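Local coordinates for protein oxidoreductase (Listeria innocua, PDB 3E18) that binds NAD in a Rossmann-type domain and probably works as a dehydrogenase of the Gfo/Idh/MocA oxidoreductase family, its substrate being unknown, at residues 132-135 with 136-139; 327-330 with 331-335; 249-253 with 254-258. All coordinates share one frame; numbering follows the deposited sequence.

Interaction 1 (132-135 with 136-139); sequences LIIK and EMFE
Lys135 NZ reaches Glu139 OE2 at 2.8 Å, a salt bridge between residues four apart, one turn further along the same helix. The ammonium comes to the syn side of that oxygen, 27° out of the carboxylate plane. Lys135 starts with CG anti to its own N (chi1 -173°) and runs on nearly straight until a bend at chi4 (-79°) turns NZ down onto the acid; on the way CG passes 3.6 Å from the same oxygen, and CE lies close as well. Glu139 sets off beside its backbone N and then extends, which lays its CG against the carbonyl of Lys135, 3.3 Å from O. That carbonyl also accepts the backbone N of Glu139, and so the pair is joined twice, once through the main chain and once through the charged ends. Three more i to i+4 bonds complete the alpha-helical pattern: Glu136 N to Leu132 O, Met137 N to Ile133 O and Phe138 N to Ile134 O.

Helix 129-140 is amphipathic here, and it packs beside the large sheet of the Gfo/Idh/MocA C-terminal domain. On its buried flank the Met137 sulfur sits near two isoleucines, with SD 4.2 Å from Ile133 CG2 and 4.3 Å from Ile134 CD1. The thioether chain runs back along the helix toward the preceding turn, Met137 CG lying 3.3 Å from Ile133 O. Val241 on strand 239-243 and Met146 on strand 146-154 also touch the Met137 side chain. Lys135 and Phe138 both rest on Leu188 at the end of helix 173-188, while Glu136 leans on Ala301 in a loop.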
ATOM      1  N   LEU A 132      -9.139  -9.555  16.844  1.00 25.98           N
ATOM      2  CA  LEU A 132      -9.131 -10.917  17.369  1.00 26.78           C
ATOM      3  C   LEU A 132      -9.491 -11.976  16.311  1.00 29.29           C
ATOM      4  O   LEU A 132      -8.996 -13.112  16.376  1.00 27.19           O
ATOM      5  CB  LEU A 132      -9.998 -11.034  18.630  1.00 26.46           C
ATOM      6  CG  LEU A 132      -9.455 -10.276  19.862  1.00 29.72           C
ATOM      7  CD1 LEU A 132     -10.412 -10.385  21.044  1.00 27.05           C
ATOM      8  CD2 LEU A 132      -8.051 -10.740  20.267  1.00 25.03           C
ATOM      9  N   ILE A 133     -10.301 -11.584  15.325  1.00 26.36           N
ATOM     10  CA  ILE A 133     -10.497 -12.400  14.098  1.00 24.14           C
ATOM     11  C   ILE A 133      -9.168 -12.628  13.362  1.00 26.05           C
ATOM     12  O   ILE A 133      -8.844 -13.762  13.019  1.00 28.32           O
ATOM     13  CB  ILE A 133     -11.563 -11.792  13.163  1.00 24.90           C
ATOM     14  CG1 ILE A 133     -12.942 -11.868  13.821  1.00 28.65           C
ATOM     15  CG2 ILE A 133     -11.609 -12.510  11.808  1.00 27.01           C
ATOM     16  CD1 ILE A 133     -13.999 -11.040  13.130  1.00 30.45           C
ATOM     17  N   ILE A 134      -8.385 -11.562  13.161  1.00 26.13           N
ATOM     18  CA  ILE A 134      -7.061 -11.687  12.527  1.00 23.39           C
ATOM     19  C   ILE A 134      -6.109 -12.558  13.361  1.00 21.47           C
ATOM     20  O   ILE A 134      -5.330 -13.369  12.821  1.00 26.13           O
ATOM     21  CB  ILE A 134      -6.421 -10.275  12.257  1.00 24.93           C
ATOM     22  CG1 ILE A 134      -7.379  -9.390  11.430  1.00 18.42           C
ATOM     23  CG2 ILE A 134      -5.096 -10.391  11.538  1.00 25.70           C
ATOM     24  CD1 ILE A 134      -7.684  -9.929  10.025  1.00 23.93           C
ATOM     25  N   LYS A 135      -6.172 -12.383  14.679  1.00 25.86           N
ATOM     26  CA  LYS A 135      -5.379 -13.179  15.611  1.00 29.26           C
ATOM     27  C   LYS A 135      -5.773 -14.648  15.516  1.00 26.69           C
ATOM     28  O   LYS A 135      -4.918 -15.520  15.501  1.00 26.26           O
ATOM     29  CB  LYS A 135      -5.563 -12.661  17.042  1.00 30.34           C
ATOM     30  CG  LYS A 135      -4.660 -13.317  18.068  1.00 31.37           C
ATOM     31  CD  LYS A 135      -4.678 -12.505  19.354  1.00 38.92           C
ATOM     32  CE  LYS A 135      -3.479 -12.829  20.230  1.00 42.95           C
ATOM     33  NZ  LYS A 135      -3.696 -14.106  20.956  1.00 42.21           N
ATOM     34  N   GLU A 136      -7.071 -14.916  15.436  1.00 26.19           N
ATOM     35  CA  GLU A 136      -7.534 -16.301  15.196  1.00 27.55           C
ATOM     36  C   GLU A 136      -6.969 -16.877  13.887  1.00 33.89           C
ATOM     37  O   GLU A 136      -6.384 -17.976  13.885  1.00 32.62           O
ATOM     38  CB  GLU A 136      -9.069 -16.378  15.219  1.00 29.77           C
ATOM     39  CG  GLU A 136      -9.660 -17.788  14.957  1.00 38.11           C
ATOM     40  CD  GLU A 136      -9.497 -18.776  16.119  1.00 47.47           C
ATOM     41  OE1 GLU A 136      -8.989 -18.388  17.195  1.00 36.46           O
ATOM     42  OE2 GLU A 136      -9.899 -19.953  15.954  1.00 45.79           O
ATOM     43  N   MET A 137      -7.097 -16.113  12.797  1.00 33.37           N
ATOM     44  CA  MET A 137      -6.567 -16.532  11.491  1.00 26.75           C
ATOM     45  C   MET A 137      -5.064 -16.778  11.548  1.00 29.85           C
ATOM     46  O   MET A 137      -4.578 -17.768  11.013  1.00 29.74           O
ATOM     47  CB  MET A 137      -6.903 -15.515  10.391  1.00 27.26           C
ATOM     48  CG  MET A 137      -8.386 -15.335  10.146  1.00 30.79           C
ATOM     49  SD  MET A 137      -8.776 -13.976   9.040  1.00 18.26           S
ATOM     50  CE  MET A 137      -7.976 -14.517   7.538  1.00 27.17           C
ATOM     51  N   PHE A 138      -4.346 -15.880  12.221  1.00 28.95           N
ATOM     52  CA  PHE A 138      -2.889 -15.924  12.331  1.00 28.00           C
ATOM     53  C   PHE A 138      -2.444 -17.187  13.072  1.00 32.98           C
ATOM     54  O   PHE A 138      -1.543 -17.895  12.623  1.00 32.60           O
ATOM     55  CB  PHE A 138      -2.398 -14.647  13.051  1.00 28.70           C
ATOM     56  CG  PHE A 138      -0.901 -14.451  13.042  1.00 28.05           C
ATOM     57  CD1 PHE A 138      -0.281 -13.779  11.995  1.00 31.90           C
ATOM     58  CD2 PHE A 138      -0.118 -14.891  14.106  1.00 31.23           C
ATOM     59  CE1 PHE A 138       1.110 -13.596  11.986  1.00 35.25           C
ATOM     60  CE2 PHE A 138       1.259 -14.710  14.107  1.00 30.89           C
ATOM     61  CZ  PHE A 138       1.873 -14.058  13.048  1.00 33.89           C
ATOM     62  N   GLU A 139      -3.095 -17.470  14.198  1.00 36.01           N
ATOM     63  CA  GLU A 139      -2.702 -18.584  15.074  1.00 39.52           C
ATOM     64  C   GLU A 139      -3.151 -19.944  14.543  1.00 36.86           C
ATOM     65  O   GLU A 139      -2.419 -20.931  14.632  1.00 39.73           O
ATOM     66  CB  GLU A 139      -3.271 -18.371  16.476  1.00 36.95           C
ATOM     67  CG  GLU A 139      -2.619 -17.226  17.230  1.00 39.86           C
ATOM     68  CD  GLU A 139      -3.335 -16.886  18.514  1.00 43.32           C
ATOM     69  OE1 GLU A 139      -4.476 -17.355  18.714  1.00 44.79           O
ATOM     70  OE2 GLU A 139      -2.751 -16.136  19.324  1.00 52.32           O
TER

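Interaction 2 (327-330 with 331-335); sequences EVYQ and VLKLI
Four consecutive i to i+4 backbone hydrogen bonds, from Val331 N to Glu327 O through Leu334 N to Gln330 O, carry a regular alpha helix from Glu327 to Leu334, the shortest of them Lys333 N to Tyr329 O at 2.9 Å. One side-chain pair stands out above this backbone: Lys333 lays its aliphatic chain over a face of the Tyr329 ring. The contact is CH-pi, with Lys333 CG 4.3 Å from the centroid of the Tyr329 ring and 20° off its normal. The next methylene moves out toward the hydroxyl end of the ring, placing Lys333 CD 3.5 Å from Tyr329 CE2 and 3.6 Å from CZ. Tyr329 has CG anti to the backbone N (chi1 176°), whereas Lys333 leaves beside its own N, and this brings the lysine chain back over the ring from the following turn. Bends at chi3 and chi4 then carry the amine along the ring, leaving Lys333 NZ 3.9 Å from Tyr329 OH, near but with no hydrogen bond between them. Gln330 runs alongside Lys333 in the same direction, its OE1 4.1 Å from Lys333 CD, a loose flank to the lysine.

On the buried side the branched residues lie against carbonyls of the turn before: Val331 CG2 is 3.4 Å from Glu327 O, and Leu332 CG is at the same distance from Val328 O. The carboxylate of Glu327 turns away to a salt bridge with Arg126, and its OE1 also accepts the backbone N of Gln324. Helix 325-344 lies between two others: Val328, Tyr329 and Leu332 pack on helix 102-115, while Val331, Leu334 and Ile335 meet helix 173-188.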
ATOM      1  N   GLU A 327       6.542  -4.483  25.852  1.00 28.73           N
ATOM      2  CA  GLU A 327       5.849  -4.419  24.567  1.00 28.19           C
ATOM      3  C   GLU A 327       5.515  -2.972  24.233  1.00 30.25           C
ATOM      4  O   GLU A 327       5.696  -2.529  23.104  1.00 26.74           O
ATOM      5  CB  GLU A 327       4.542  -5.221  24.596  1.00 27.85           C
ATOM      6  CG  GLU A 327       4.692  -6.706  24.809  1.00 26.96           C
ATOM      7  CD  GLU A 327       3.361  -7.414  25.067  1.00 29.78           C
ATOM      8  OE1 GLU A 327       2.345  -6.763  25.390  1.00 28.54           O
ATOM      9  OE2 GLU A 327       3.328  -8.643  24.941  1.00 30.99           O
ATOM     10  N   VAL A 328       5.021  -2.247  25.232  1.00 28.29           N
ATOM     11  CA  VAL A 328       4.638  -0.846  25.089  1.00 27.18           C
ATOM     12  C   VAL A 328       5.855   0.016  24.700  1.00 28.81           C
ATOM     13  O   VAL A 328       5.735   0.918  23.849  1.00 26.45           O
ATOM     14  CB  VAL A 328       3.892  -0.349  26.372  1.00 28.15           C
ATOM     15  CG1 VAL A 328       3.535   1.119  26.298  1.00 24.87           C
ATOM     16  CG2 VAL A 328       2.627  -1.151  26.574  1.00 26.46           C
ATOM     17  N   TYR A 329       7.008  -0.320  25.291  1.00 26.99           N
ATOM     18  CA  TYR A 329       8.320   0.260  24.976  1.00 30.32           C
ATOM     19  C   TYR A 329       8.713   0.071  23.505  1.00 29.48           C
ATOM     20  O   TYR A 329       9.117   1.034  22.841  1.00 28.60           O
ATOM     21  CB  TYR A 329       9.406  -0.336  25.894  1.00 29.64           C
ATOM     22  CG  TYR A 329      10.818   0.129  25.583  1.00 30.49           C
ATOM     23  CD1 TYR A 329      11.195   1.455  25.796  1.00 32.38           C
ATOM     24  CD2 TYR A 329      11.775  -0.757  25.070  1.00 37.26           C
ATOM     25  CE1 TYR A 329      12.482   1.899  25.501  1.00 31.75           C
ATOM     26  CE2 TYR A 329      13.081  -0.327  24.782  1.00 28.76           C
ATOM     27  CZ  TYR A 329      13.418   1.003  24.999  1.00 35.83           C
ATOM     28  OH  TYR A 329      14.680   1.460  24.717  1.00 38.80           O
ATOM     29  N   GLN A 330       8.590  -1.160  23.010  1.00 22.69           N
ATOM     30  CA  GLN A 330       8.918  -1.469  21.609  1.00 28.32           C
ATOM     31  C   GLN A 330       8.014  -0.729  20.633  1.00 28.90           C
ATOM     32  O   GLN A 330       8.468  -0.287  19.580  1.00 31.71           O
ATOM     33  CB  GLN A 330       8.884  -2.963  21.340  1.00 30.26           C
ATOM     34  CG  GLN A 330       9.919  -3.770  22.124  1.00 34.23           C
ATOM     35  CD  GLN A 330      11.370  -3.430  21.772  1.00 47.81           C
ATOM     36  OE1 GLN A 330      11.687  -3.044  20.643  1.00 49.39           O
ATOM     37  NE2 GLN A 330      12.258  -3.585  22.746  1.00 46.80           N
ATOM     38  N   VAL A 331       6.747  -0.567  21.003  1.00 25.22           N
ATOM     39  CA  VAL A 331       5.839   0.283  20.216  1.00 22.32           C
ATOM     40  C   VAL A 331       6.345   1.721  20.178  1.00 24.49           C
ATOM     41  O   VAL A 331       6.414   2.317  19.110  1.00 25.86           O
ATOM     42  CB  VAL A 331       4.404   0.204  20.734  1.00 24.01           C
ATOM     43  CG1 VAL A 331       3.494   1.197  19.997  1.00 23.14           C
ATOM     44  CG2 VAL A 331       3.875  -1.214  20.566  1.00 27.13           C
ATOM     45  N   LEU A 332       6.742   2.273  21.329  1.00 20.03           N
ATOM     46  CA  LEU A 332       7.198   3.667  21.362  1.00 26.35           C
ATOM     47  C   LEU A 332       8.477   3.872  20.555  1.00 25.89           C
ATOM     48  O   LEU A 332       8.627   4.890  19.897  1.00 26.47           O
ATOM     49  CB  LEU A 332       7.367   4.185  22.804  1.00 28.76           C
ATOM     50  CG  LEU A 332       6.124   4.320  23.694  1.00 27.09           C
ATOM     51  CD1 LEU A 332       6.563   4.647  25.118  1.00 22.41           C
ATOM     52  CD2 LEU A 332       5.155   5.375  23.211  1.00 29.17           C
ATOM     53  N   LYS A 333       9.363   2.878  20.579  1.00 22.64           N
ATOM     54  CA  LYS A 333      10.548   2.869  19.736  1.00 26.74           C
ATOM     55  C   LYS A 333      10.174   2.809  18.249  1.00 27.69           C
ATOM     56  O   LYS A 333      10.853   3.409  17.415  1.00 26.12           O
ATOM     57  CB  LYS A 333      11.427   1.671  20.082  1.00 24.80           C
ATOM     58  CG  LYS A 333      12.376   1.878  21.247  1.00 34.52           C
ATOM     59  CD  LYS A 333      13.295   0.669  21.407  1.00 44.73           C
ATOM     60  CE  LYS A 333      14.534   0.724  20.507  1.00 53.46           C
ATOM     61  NZ  LYS A 333      15.495   1.811  20.890  1.00 57.73           N
ATOM     62  N   LEU A 334       9.089   2.099  17.930  1.00 27.71           N
ATOM     63  CA  LEU A 334       8.600   2.014  16.549  1.00 26.76           C
ATOM     64  C   LEU A 334       8.029   3.352  16.085  1.00 27.53           C
ATOM     65  O   LEU A 334       8.279   3.777  14.959  1.00 26.65           O
ATOM     66  CB  LEU A 334       7.567   0.877  16.387  1.00 28.68           C
ATOM     67  CG  LEU A 334       6.925   0.600  15.015  1.00 28.18           C
ATOM     68  CD1 LEU A 334       7.971   0.479  13.936  1.00 27.95           C
ATOM     69  CD2 LEU A 334       6.097  -0.675  15.048  1.00 24.28           C
ATOM     70  N   ILE A 335       7.284   4.017  16.957  1.00 26.86           N
ATOM     71  CA  ILE A 335       6.787   5.356  16.674  1.00 24.76           C
ATOM     72  C   ILE A 335       7.931   6.363  16.423  1.00 27.67           C
ATOM     73  O   ILE A 335       7.853   7.206  15.512  1.00 26.33           O
ATOM     74  CB  ILE A 335       5.850   5.830  17.801  1.00 29.21           C
ATOM     75  CG1 ILE A 335       4.517   5.079  17.709  1.00 26.80           C
ATOM     76  CG2 ILE A 335       5.605   7.330  17.717  1.00 25.87           C
ATOM     77  CD1 ILE A 335       3.616   5.228  18.955  1.00 28.09           C
TER

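Interaction 3 (249-253 with 254-258); sequences IIHDW and DLSGE. With GOL (glycerol), chain H.
His251 N donates to Ser256 O at 2.8 Å, across the loop of a beta hairpin. The His251 side chain lies against Ser256 and Gly257, with His251 CB 3.5 Å from Ser256 OG and CD2 3.6 Å from Gly257 CA. At the ring's edge, in its plane, His251 NE2 shares a hydrogen bond of 2.9 Å with O1 of a glycerol, probably from the crystallisation liquor; O3 of that glycerol makes a weak bond to Glu258 OE1.

Next outward is the turn itself, type I from Asp252 to Leu255, with Leu255 N bonded to Asp252 O from above the carbonyl plane. Asp254 holds CG between its N and carbonyl carbon (chi1 66°), a position that lets OD1 accept Ser256 N at 3.3 Å and form an Asx turn. The donor stands 60° out of the carboxylate plane, though the N-H points almost straight at OD1.

Beyond the turn, Ile249 and Glu258 form an antiparallel hydrogen-bonded pair where strand 246-250 ends and strand 257-262 begins. Gly257, opposite Ile250, allows a close approach, its CA 3.3 Å from Ile249 O, and its backbone angles suit a residue without a side chain. Ile250 and Leu255 face helix 129-140, while Ile249 and Glu258 pack on Ile234 of the second subunit.

The carboxylates of Asp252 and Asp254 come within 3.7 Å, OD1 to OD1, their planes 80° apart. Two acids so close probably raise each other's pKa, an effect that the hydrogen bond from Ser256 N to Asp254 OD1 may partly offset; in the crystal a second such glycerol also bonds Asp252 OD2.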
ATOM      1  N   ILE A 249     -10.148 -10.493   4.170  1.00 25.79           N
ATOM      2  CA  ILE A 249     -10.483  -9.093   4.170  1.00 23.73           C
ATOM      3  C   ILE A 249     -11.534  -8.889   5.262  1.00 28.03           C
ATOM      4  O   ILE A 249     -12.431  -9.737   5.440  1.00 22.20           O
ATOM      5  CB  ILE A 249     -10.980  -8.624   2.750  1.00 28.82           C
ATOM      6  CG1 ILE A 249     -11.106  -7.093   2.660  1.00 22.56           C
ATOM      7  CG2 ILE A 249     -12.306  -9.302   2.356  1.00 26.32           C
ATOM      8  CD1 ILE A 249     -11.232  -6.576   1.229  1.00 26.11           C
ATOM      9  N   ILE A 250     -11.361  -7.823   6.046  1.00 22.71           N
ATOM     10  CA  ILE A 250     -12.397  -7.335   6.943  1.00 27.85           C
ATOM     11  C   ILE A 250     -12.675  -5.905   6.492  1.00 25.89           C
ATOM     12  O   ILE A 250     -11.815  -5.038   6.568  1.00 27.94           O
ATOM     13  CB  ILE A 250     -11.999  -7.399   8.446  1.00 26.13           C
ATOM     14  CG1 ILE A 250     -11.538  -8.801   8.836  1.00 23.51           C
ATOM     15  CG2 ILE A 250     -13.173  -7.004   9.321  1.00 24.50           C
ATOM     16  CD1 ILE A 250     -11.195  -8.966  10.303  1.00 23.39           C
ATOM     17  N   HIS A 251     -13.865  -5.665   5.973  1.00 32.16           N
ATOM     18  CA  HIS A 251     -14.168  -4.365   5.379  1.00 30.96           C
ATOM     19  C   HIS A 251     -14.198  -3.225   6.378  1.00 34.04           C
ATOM     20  O   HIS A 251     -13.596  -2.169   6.153  1.00 34.90           O
ATOM     21  CB  HIS A 251     -15.498  -4.426   4.638  1.00 30.79           C
ATOM     22  CG  HIS A 251     -15.478  -5.335   3.456  1.00 26.39           C
ATOM     23  ND1 HIS A 251     -14.859  -5.000   2.271  1.00 35.21           N
ATOM     24  CD2 HIS A 251     -16.001  -6.570   3.274  1.00 33.49           C
ATOM     25  CE1 HIS A 251     -15.001  -5.992   1.410  1.00 33.20           C
ATOM     26  NE2 HIS A 251     -15.686  -6.958   1.995  1.00 32.13           N
ATOM     27  N   ASP A 252     -14.882  -3.453   7.490  1.00 35.42           N
ATOM     28  CA  ASP A 252     -15.337  -2.376   8.348  1.00 34.46           C
ATOM     29  C   ASP A 252     -15.512  -2.892   9.787  1.00 32.86           C
ATOM     30  O   ASP A 252     -15.320  -4.088  10.057  1.00 35.75           O
ATOM     31  CB  ASP A 252     -16.668  -1.853   7.773  1.00 41.68           C
ATOM     32  CG  ASP A 252     -17.140  -0.575   8.426  1.00 55.55           C
ATOM     33  OD1 ASP A 252     -18.284  -0.570   8.952  1.00 63.93           O
ATOM     34  OD2 ASP A 252     -16.374   0.415   8.426  1.00 61.50           O
ATOM     35  N   TRP A 253     -15.869  -1.987  10.698  1.00 34.58           N
ATOM     36  CA  TRP A 253     -16.164  -2.299  12.101  1.00 37.09           C
ATOM     37  C   TRP A 253     -17.349  -3.258  12.288  1.00 37.21           C
ATOM     38  O   TRP A 253     -17.461  -3.903  13.330  1.00 38.75           O
ATOM     39  CB  TRP A 253     -16.425  -1.016  12.906  1.00 34.81           C
ATOM     40  CG  TRP A 253     -15.314  -0.004  12.850  1.00 32.30           C
ATOM     41  CD1 TRP A 253     -15.366   1.244  12.285  1.00 36.60           C
ATOM     42  CD2 TRP A 253     -13.988  -0.151  13.377  1.00 31.28           C
ATOM     43  NE1 TRP A 253     -14.150   1.877  12.426  1.00 37.84           N
ATOM     44  CE2 TRP A 253     -13.291   1.047  13.098  1.00 27.31           C
ATOM     45  CE3 TRP A 253     -13.321  -1.181  14.057  1.00 29.69           C
ATOM     46  CZ2 TRP A 253     -11.962   1.241  13.470  1.00 34.70           C
ATOM     47  CZ3 TRP A 253     -12.002  -0.981  14.437  1.00 28.96           C
ATOM     48  CH2 TRP A 253     -11.335   0.218  14.139  1.00 26.20           C
ATOM     49  N   ASP A 254     -18.226  -3.350  11.288  1.00 36.53           N
ATOM     50  CA  ASP A 254     -19.334  -4.306  11.324  1.00 36.60           C
ATOM     51  C   ASP A 254     -18.897  -5.771  11.117  1.00 39.52           C
ATOM     52  O   ASP A 254     -19.716  -6.681  11.204  1.00 36.96           O
ATOM     53  CB  ASP A 254     -20.446  -3.884  10.345  1.00 45.72           C
ATOM     54  CG  ASP A 254     -20.019  -3.950   8.873  1.00 54.07           C
ATOM     55  OD1 ASP A 254     -18.834  -4.235   8.565  1.00 54.35           O
ATOM     56  OD2 ASP A 254     -20.896  -3.716   8.007  1.00 57.84           O
ATOM     57  N   LEU A 255     -17.609  -5.975  10.819  1.00 31.66           N
ATOM     58  CA  LEU A 255     -16.992  -7.320  10.704  1.00 32.52           C
ATOM     59  C   LEU A 255     -17.386  -8.094   9.433  1.00 29.01           C
ATOM     60  O   LEU A 255     -17.207  -9.313   9.368  1.00 35.18           O
ATOM     61  CB  LEU A 255     -17.252  -8.173  11.955  1.00 34.35           C
ATOM     62  CG  LEU A 255     -16.431  -8.045  13.246  1.00 40.33           C
ATOM     63  CD1 LEU A 255     -15.698  -6.712  13.437  1.00 41.82           C
ATOM     64  CD2 LEU A 255     -17.303  -8.360  14.429  1.00 38.66           C
ATOM     65  N   SER A 256     -17.923  -7.392   8.436  1.00 30.14           N
ATOM     66  CA  SER A 256     -18.175  -8.002   7.134  1.00 30.84           C
ATOM     67  C   SER A 256     -16.857  -8.292   6.421  1.00 32.63           C
ATOM     68  O   SER A 256     -15.875  -7.574   6.598  1.00 32.09           O
ATOM     69  CB  SER A 256     -19.042  -7.104   6.252  1.00 33.59           C
ATOM     70  OG  SER A 256     -18.366  -5.904   5.934  1.00 39.61           O
ATOM     71  N   GLY A 257     -16.851  -9.345   5.620  1.00 30.09           N
ATOM     72  CA  GLY A 257     -15.667  -9.751   4.879  1.00 31.60           C
ATOM     73  C   GLY A 257     -15.664 -11.237   4.632  1.00 33.16           C
ATOM     74  O   GLY A 257     -16.665 -11.923   4.864  1.00 31.48           O
ATOM     75  N   GLU A 258     -14.536 -11.745   4.156  1.00 29.18           N
ATOM     76  CA  GLU A 258     -14.480 -13.133   3.776  1.00 30.46           C
ATOM     77  C   GLU A 258     -13.058 -13.560   3.617  1.00 28.84           C
ATOM     78  O   GLU A 258     -12.138 -12.758   3.693  1.00 25.21           O
ATOM     79  CB  GLU A 258     -15.219 -13.376   2.446  1.00 32.32           C
ATOM     80  CG  GLU A 258     -14.626 -12.675   1.234  1.00 32.03           C
ATOM     81  CD  GLU A 258     -15.405 -12.964  -0.043  1.00 40.97           C
ATOM     82  OE1 GLU A 258     -16.646 -13.100   0.023  1.00 56.09           O
ATOM     83  OE2 GLU A 258     -14.774 -13.052  -1.113  1.00 53.29           O
TER
HETATM   84  C1  GOL H 363     -17.373  -9.456   0.238  1.00 89.23           C
HETATM   85  O1  GOL H 363     -16.020  -9.467   0.632  1.00 86.98           O
HETATM   86  C2  GOL H 363     -18.192 -10.255   1.245  1.00 90.67           C
HETATM   87  O2  GOL H 363     -18.492  -9.446   2.358  1.00 86.05           O
HETATM   88  C3  GOL H 363     -19.486 -10.719   0.584  1.00 95.51           C
HETATM   89  O3  GOL H 363     -19.780 -12.034   1.000  1.00 96.61           O

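From the N terminus, interaction 1 comes first, on helix 129-140; interaction 3 follows at the hairpin between strands 246-250 and 257-262, and interaction 2 comes last, on helix 325-344. All three are local and in series, none enclosing or crossing another, and only interaction 3 closes a loop, the short one of its hairpin. Interactions 1 and 3 touch directly: Ile134 CD1 meets Ile250 CD1 at 3.7 Å, and Ile133 packs on Leu255, so the helix packs against the loop end of the hairpin, which belongs to the large sheet. Interaction 2 stands apart, its centre about 22 Å from that of interaction 1, yet helix 173-188 touches both, linking them within the fold.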